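Local structure of SnoaL-like domain-containing protein (Silicibacter pomeroyi, 3FLJ) at residues D62-A65 with A66-H70. The protein is of unknown function but has a cystatin-like, SnoaL-like fold, whose curved sheet and packed helices in relatives often enclose a pocket for small molecules. Numbering follows the deposited sequence.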
loop_
_atom_site.group_PDB
_atom_site.type_symbol
_atom_site.label_atom_id
_atom_site.label_comp_id
_atom_site.label_asym_id
_atom_site.label_seq_id
_atom_site.Cartn_x
_atom_site.Cartn_y
_atom_site.Cartn_z
ATOM N N ASP A 62 -17.660 -0.500 -16.309
ATOM C CA ASP A 62 -17.336 0.426 -17.420
ATOM C C ASP A 62 -16.446 1.610 -16.983
ATOM O O ASP A 62 -15.354 1.778 -17.541
ATOM C CB ASP A 62 -18.592 0.891 -18.180
ATOM C CG ASP A 62 -19.242 -0.206 -19.011
ATOM O OD1 ASP A 62 -18.821 -1.378 -18.966
ATOM O OD2 ASP A 62 -20.215 0.124 -19.718
ATOM N N PRO A 63 -16.894 2.428 -16.005
ATOM C CA PRO A 63 -16.004 3.500 -15.539
ATOM C C PRO A 63 -14.673 3.040 -14.892
ATOM O O PRO A 63 -13.640 3.679 -15.130
ATOM C CB PRO A 63 -16.881 4.291 -14.553
ATOM C CG PRO A 63 -18.013 3.444 -14.225
ATOM C CD PRO A 63 -18.227 2.519 -15.367
ATOM N N VAL A 64 -14.697 1.944 -14.124
ATOM C CA VAL A 64 -13.476 1.436 -13.456
ATOM C C VAL A 64 -12.430 0.956 -14.469
ATOM O O VAL A 64 -11.247 1.264 -14.310
ATOM C CB VAL A 64 -13.798 0.378 -12.370
ATOM C CG1 VAL A 64 -12.533 -0.340 -11.864
ATOM C CG2 VAL A 64 -14.559 1.054 -11.221
ATOM N N ALA A 65 -12.868 0.218 -15.494
ATOM C CA ALA A 65 -11.967 -0.265 -16.562
ATOM C C ALA A 65 -11.289 0.920 -17.290
ATOM O O ALA A 65 -10.095 0.859 -17.582
ATOM C CB ALA A 65 -12.718 -1.177 -17.556
ATOM N N ALA A 66 -12.064 1.980 -17.556
ATOM C CA ALA A 66 -11.565 3.230 -18.162
ATOM C C ALA A 66 -10.533 3.929 -17.286
ATOM O O ALA A 66 -9.497 4.358 -17.789
ATOM C CB ALA A 66 -12.719 4.184 -18.495
ATOM N N VAL A 67 -10.807 4.019 -15.982
ATOM C CA VAL A 67 -9.877 4.624 -15.023
ATOM C C VAL A 67 -8.583 3.809 -14.970
ATOM O O VAL A 67 -7.504 4.383 -15.080
ATOM C CB VAL A 67 -10.509 4.818 -13.594
ATOM C CG1 VAL A 67 -9.474 5.345 -12.591
ATOM C CG2 VAL A 67 -11.680 5.779 -13.674
ATOM N N LEU A 68 -8.699 2.481 -14.850
ATOM C CA LEU A 68 -7.521 1.590 -14.806
ATOM C C LEU A 68 -6.679 1.647 -16.086
ATOM O O LEU A 68 -5.445 1.573 -16.004
ATOM C CB LEU A 68 -7.920 0.145 -14.471
ATOM C CG LEU A 68 -8.423 -0.089 -13.039
ATOM C CD1 LEU A 68 -9.105 -1.466 -12.930
ATOM C CD2 LEU A 68 -7.274 0.035 -12.010
ATOM N N GLY A 69 -7.350 1.775 -17.238
ATOM C CA GLY A 69 -6.693 1.988 -18.534
ATOM C C GLY A 69 -5.812 3.237 -18.518
ATOM O O GLY A 69 -4.659 3.174 -18.951
ATOM N N HIS A 70 -6.347 4.344 -17.976
ATOM C CA HIS A 70 -5.582 5.600 -17.819
ATOM C C HIS A 70 -4.419 5.478 -16.837
ATOM O O HIS A 70 -3.357 6.026 -17.107
ATOM C CB HIS A 70 -6.478 6.788 -17.434
ATOM C CG HIS A 70 -7.323 7.288 -18.563
ATOM N ND1 HIS A 70 -6.775 7.833 -19.702
ATOM C CD2 HIS A 70 -8.666 7.346 -18.724
ATOM C CE1 HIS A 70 -7.744 8.200 -20.524
ATOM N NE2 HIS A 70 -8.902 7.912 -19.955
#
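Val64 and Leu68 sit one turn apart on helix 61-74, and their side chains run side by side in the same direction. Val64 CG1 meets Leu68 CD1 at 3.8 Å. Val64 places CG1 anti to its own N (chi1 169°), which sets this methyl beside its carbonyl carbon, on the side of the following turn. Leu68 also packs on the backbone beneath it, with CG 3.4 Å from Val64 O. That same oxygen accepts a hydrogen bond from Leu68 N at 2.9 Å.

Three more i to i+4 bonds continue the pattern. Val67 N reaches Pro63 O at 3.0 Å, and Gly69 N reaches Ala65 O at 2.9 Å. The first bond, Ala66 N to Asp62 O, is longer at 3.3 Å. Val67 CG2 lies beside its own N and rests 3.2 Å from Pro63 O, so this carbonyl meets both an amide and a methyl of the same residue.

The tightly packed part is buried under several neighbours. Val64, Val67 and Leu68 all touch Phe49 of strand 47-50. Pro63 and Ala66 lie on Tyr150 of helix 147-150, and Ala66 and Val67 also meet Phe147. Ala65 packs on Glu36 of helix 36-40. The loose part is Asp62, near the start of the helix, which is exposed to solvent. Its OD1 is hydrogen-bonded to NE2 of His40 on helix 36-40.

An unidentified bound molecule lies about 4 Å from the Leu68 side chain. It probably comes from the crystallisation liquor, though it may mark the pocket such folds often hold. The four bonds are the regular pattern of an alpha helix, here one packed on strand 47-50 of the curved sheet and flanked by helices 36-40 and 147-150, in a cystatin-like fold of the SnoaL-like family.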